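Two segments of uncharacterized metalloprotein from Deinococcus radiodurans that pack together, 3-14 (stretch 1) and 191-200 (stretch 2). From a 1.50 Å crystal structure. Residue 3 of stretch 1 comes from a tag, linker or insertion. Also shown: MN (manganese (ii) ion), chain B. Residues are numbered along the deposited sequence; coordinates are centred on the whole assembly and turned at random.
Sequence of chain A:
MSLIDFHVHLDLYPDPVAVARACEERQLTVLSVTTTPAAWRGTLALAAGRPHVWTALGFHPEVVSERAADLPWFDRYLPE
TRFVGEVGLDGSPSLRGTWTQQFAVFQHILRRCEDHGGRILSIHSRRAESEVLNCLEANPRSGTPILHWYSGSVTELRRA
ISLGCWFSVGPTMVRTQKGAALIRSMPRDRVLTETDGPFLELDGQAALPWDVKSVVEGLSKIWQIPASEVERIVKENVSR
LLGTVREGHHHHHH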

# COMPACT_ATOMS: atom_id res chain seq x y z
N LEU A 3 -8.33 -14.34 -3.03
CA LEU A 3 -7.65 -13.44 -2.12
C LEU A 3 -7.02 -12.26 -2.84
O LEU A 3 -6.76 -12.29 -4.05
N ILE A 4 -6.78 -11.22 -2.05
CA ILE A 4 -6.18 -9.97 -2.51
C ILE A 4 -5.04 -9.54 -1.59
O ILE A 4 -5.23 -9.48 -0.37
N ASP A 5 -3.87 -9.24 -2.16
CA ASP A 5 -2.74 -8.71 -1.39
C ASP A 5 -2.46 -7.33 -1.99
O ASP A 5 -1.78 -7.23 -3.03
N PHE A 6 -2.98 -6.28 -1.37
CA PHE A 6 -2.98 -4.98 -1.99
C PHE A 6 -1.78 -4.11 -1.59
O PHE A 6 -1.84 -2.89 -1.71
N HIS A 7 -0.66 -4.72 -1.24
CA HIS A 7 0.61 -4.03 -1.10
C HIS A 7 1.69 -5.06 -0.88
O HIS A 7 1.85 -5.57 0.24
N VAL A 8 2.44 -5.36 -1.94
CA VAL A 8 3.52 -6.33 -1.87
C VAL A 8 4.65 -5.96 -2.84
O VAL A 8 4.40 -5.45 -3.92
N HIS A 9 5.88 -6.21 -2.42
CA HIS A 9 7.06 -5.88 -3.20
C HIS A 9 7.51 -7.09 -3.98
O HIS A 9 8.52 -7.72 -3.62
N LEU A 10 6.80 -7.43 -5.05
CA LEU A 10 7.21 -8.58 -5.88
C LEU A 10 8.64 -8.45 -6.35
O LEU A 10 9.36 -9.46 -6.40
N ASP A 11 9.09 -7.23 -6.62
CA ASP A 11 10.41 -7.00 -7.21
C ASP A 11 11.56 -7.11 -6.20
O ASP A 11 12.73 -6.96 -6.58
N LEU A 12 11.26 -7.38 -4.93
CA LEU A 12 12.28 -7.50 -3.91
C LEU A 12 12.50 -8.95 -3.47
O LEU A 12 13.33 -9.19 -2.60
N TYR A 13 11.77 -9.89 -4.07
CA TYR A 13 11.99 -11.32 -3.82
C TYR A 13 13.22 -11.81 -4.59
O TYR A 13 13.56 -11.25 -5.63
N PRO A 14 13.87 -12.88 -4.11
CA PRO A 14 14.96 -13.40 -4.93
C PRO A 14 14.58 -13.86 -6.34
O PRO A 14 15.39 -13.67 -7.27
N VAL A 191 -11.69 -1.38 4.07
CA VAL A 191 -10.64 -2.28 4.50
C VAL A 191 -10.20 -3.22 3.37
O VAL A 191 -11.02 -3.88 2.73
N LEU A 192 -8.90 -3.21 3.10
CA LEU A 192 -8.26 -4.11 2.14
C LEU A 192 -7.25 -4.93 2.92
O LEU A 192 -6.83 -4.55 4.02
N THR A 193 -6.81 -6.04 2.34
CA THR A 193 -5.83 -6.92 2.94
C THR A 193 -4.49 -6.78 2.20
O THR A 193 -4.48 -6.54 1.01
N GLU A 194 -3.38 -6.96 2.91
CA GLU A 194 -2.02 -6.90 2.33
C GLU A 194 -1.08 -7.84 3.07
O GLU A 194 -1.44 -8.32 4.15
N THR A 195 0.11 -8.08 2.54
CA THR A 195 1.20 -8.68 3.29
C THR A 195 2.41 -7.77 3.52
O THR A 195 3.11 -7.90 4.51
N ASP A 196 2.72 -6.89 2.57
CA ASP A 196 3.99 -6.18 2.57
C ASP A 196 5.20 -7.13 2.52
O ASP A 196 6.29 -6.79 3.04
N GLY A 197 5.04 -8.30 1.91
CA GLY A 197 6.19 -9.16 1.67
C GLY A 197 7.15 -8.46 0.73
O GLY A 197 6.73 -7.63 -0.08
N PRO A 198 8.45 -8.76 0.80
CA PRO A 198 9.12 -9.65 1.79
C PRO A 198 9.57 -8.90 3.06
O PRO A 198 10.28 -9.48 3.89
N PHE A 199 9.20 -7.63 3.20
CA PHE A 199 9.57 -6.83 4.37
C PHE A 199 9.00 -7.39 5.66
O PHE A 199 9.72 -7.51 6.68
N LEU A 200 7.72 -7.71 5.64
CA LEU A 200 7.07 -8.36 6.76
C LEU A 200 7.61 -9.77 6.89
O LEU A 200 7.63 -10.53 5.92

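A manganese ion sits in the seam between these two segments, and its ligands come from both: H7 NE2 and H9 NE2 lie 2.1 Å from MN, D196 OD1 lies 2.2 Å from MN, and water 2 completes this part of the shell with its O at 2.0 Å from MN, while one further ligand atom comes from elsewhere in the structure. The example illustrates a general principle: a metal site gathered from distant parts of a chain can be supported by a backbone framework that helps hold its ligands in register. Both histidines direct their CA-to-CB bonds toward stretch 2, H7 with chi1 t and H9 with chi1 m. D196 starts out away from stretch 1, yet its t rotamer brings the carboxylate back to the metal. Shared coordination explains why H9 NE2 and D196 OD1 approach to 3.1 Å without a hydrogen bond. The other carboxylate oxygen, D196 OD2, accepts a hydrogen bond from the metal-bound water 2 at 2.6 Å.

Main-chain hydrogen bonds lie to one side of this site: D196 N donates to H7 O at 2.8 Å, and H9 N to G197 O at 2.9 Å. Further back, F6 N donates to T193 O at 2.8 Å, although the two short strands cross at 102° rather than running alongside each other.

D5, with chi1 t, clasps T195 through both carboxylate oxygens. D5 OD1 accepts from T195 N at 2.8 Å and D5 OD2 from T195 OG1 at 2.6 Å; D5 OD1 also accepts from H7 N of its own stretch at 3.3 Å. T195, in the p rotamer, accepts G197 N at its OG1 at 3.0 Å, so the hydroxyl links the clasp to the following turn. T193, also p, donates from OG1 to I4 O at 2.6 Å. Water 1 bridges the same pair, I4 and T193, accepting from I4 N at 2.8 Å and donating to T193 OG1 at 3.0 Å.

Apolar packing closes both ends. F6 CD2 meets L192 CD1 at 3.8 Å, with L192 pointing toward stretch 1 in an m,t rotamer. At the far end, P198, which follows a cis peptide bond, lays its CB over the face of the Y13 ring, 4.2 Å from the ring centroid, while its CD lies 3.9 Å from L12 CB. F199 (chi1 m) turns its edge to the face of H9, the planes at 85°, and its CZ touches L12 CD1 at 3.6 Å. Glycine suits position 197: an ideal CB on G197 would lie 2.1 Å from Y13 OH, a clash.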

# COMPACT_ATOMS: atom_id res chain seq x y z
CB LEU A 3 -6.59 -14.19 -1.35
CG LEU A 3 -7.03 -15.39 -0.50
CD1 LEU A 3 -5.85 -16.33 -0.31
CD2 LEU A 3 -7.58 -14.93 0.87
CB ILE A 4 -7.18 -8.82 -2.52
CG1 ILE A 4 -8.44 -9.18 -3.30
CG2 ILE A 4 -6.52 -7.55 -3.09
CD1 ILE A 4 -8.22 -9.46 -4.68
CB ASP A 5 -1.48 -9.58 -1.50
CG ASP A 5 -0.31 -9.01 -0.70
OD1 ASP A 5 -0.37 -7.84 -0.22
OD2 ASP A 5 0.69 -9.73 -0.52
CB PHE A 6 -4.31 -4.25 -1.75
CG PHE A 6 -4.80 -3.50 -2.95
CD1 PHE A 6 -5.26 -4.21 -4.04
CD2 PHE A 6 -4.73 -2.12 -3.05
CE1 PHE A 6 -5.70 -3.56 -5.16
CE2 PHE A 6 -5.16 -1.47 -4.19
CZ PHE A 6 -5.66 -2.18 -5.22
CB HIS A 7 0.56 -3.05 0.07
CG HIS A 7 1.84 -2.31 0.30
ND1 HIS A 7 1.98 -0.98 -0.02
CD2 HIS A 7 3.04 -2.70 0.82
CE1 HIS A 7 3.21 -0.58 0.29
NE2 HIS A 7 3.86 -1.60 0.82
CB VAL A 8 2.99 -7.76 -2.08
CG1 VAL A 8 2.32 -7.94 -3.48
CG2 VAL A 8 4.08 -8.80 -1.86
CB HIS A 9 8.18 -5.35 -2.30
CG HIS A 9 7.79 -4.13 -1.52
ND1 HIS A 9 8.14 -2.86 -1.92
CD2 HIS A 9 7.08 -3.98 -0.38
CE1 HIS A 9 7.65 -1.98 -1.06
NE2 HIS A 9 7.02 -2.63 -0.10
CB LEU A 10 6.34 -8.75 -7.11
CG LEU A 10 4.88 -9.01 -6.92
CD1 LEU A 10 4.33 -9.27 -8.33
CD2 LEU A 10 4.64 -10.23 -6.02
CB ASP A 11 10.43 -5.69 -8.03
CG ASP A 11 10.26 -4.44 -7.18
OD1 ASP A 11 10.29 -4.53 -5.93
OD2 ASP A 11 10.09 -3.36 -7.82
CB LEU A 12 11.93 -6.62 -2.70
CG LEU A 12 11.90 -5.11 -2.95
CD1 LEU A 12 11.61 -4.34 -1.65
CD2 LEU A 12 13.22 -4.62 -3.60
CB TYR A 13 10.77 -12.14 -4.21
CG TYR A 13 9.61 -12.00 -3.27
CD1 TYR A 13 9.54 -12.74 -2.10
CD2 TYR A 13 8.60 -11.10 -3.54
CE1 TYR A 13 8.47 -12.60 -1.22
CE2 TYR A 13 7.51 -10.96 -2.66
CZ TYR A 13 7.43 -11.71 -1.52
OH TYR A 13 6.33 -11.49 -0.70
CB PRO A 14 15.48 -14.58 -4.10
CG PRO A 14 15.21 -14.21 -2.71
CD PRO A 14 13.91 -13.40 -2.73
CB VAL A 191 -11.05 -3.05 5.75
CG1 VAL A 191 -9.98 -4.06 6.18
CG2 VAL A 191 -11.26 -2.05 6.88
CB LEU A 192 -7.54 -3.29 1.05
CG LEU A 192 -8.42 -2.29 0.31
CD1 LEU A 192 -7.57 -1.41 -0.57
CD2 LEU A 192 -9.55 -2.98 -0.48
CB THR A 193 -6.31 -8.38 2.90
OG1 THR A 193 -6.80 -8.70 1.60
CG2 THR A 193 -7.45 -8.63 3.91
CB GLU A 194 -1.45 -5.47 2.42
CG GLU A 194 -1.15 -4.99 3.86
CD GLU A 194 -0.31 -3.70 3.91
OE1 GLU A 194 -0.67 -2.71 3.25
OE2 GLU A 194 0.74 -3.71 4.59
CB THR A 195 1.77 -9.96 2.67
OG1 THR A 195 2.38 -9.66 1.39
CG2 THR A 195 0.69 -11.04 2.52
CB ASP A 196 4.12 -5.22 3.75
CG ASP A 196 5.13 -4.10 3.49
OD1 ASP A 196 5.36 -3.76 2.31
OD2 ASP A 196 5.68 -3.55 4.47
CB PRO A 198 10.33 -10.15 1.00
CG PRO A 198 10.71 -9.00 0.16
CD PRO A 198 9.42 -8.26 -0.19
CB PHE A 199 9.06 -5.40 4.22
CG PHE A 199 9.89 -4.55 3.32
CD1 PHE A 199 11.24 -4.35 3.58
CD2 PHE A 199 9.32 -3.88 2.25
CE1 PHE A 199 12.01 -3.55 2.76
CE2 PHE A 199 10.10 -3.07 1.42
CZ PHE A 199 11.43 -2.90 1.67
CB LEU A 200 5.55 -8.41 6.58
CG LEU A 200 4.89 -9.30 7.66
CD1 LEU A 200 4.90 -8.57 9.01
CD2 LEU A 200 3.50 -9.77 7.30
MN MN B . 5.87 -1.77 1.43
O HOH W 1 -8.22 -11.03 0.40
O HOH W 2 6.42 -1.29 3.33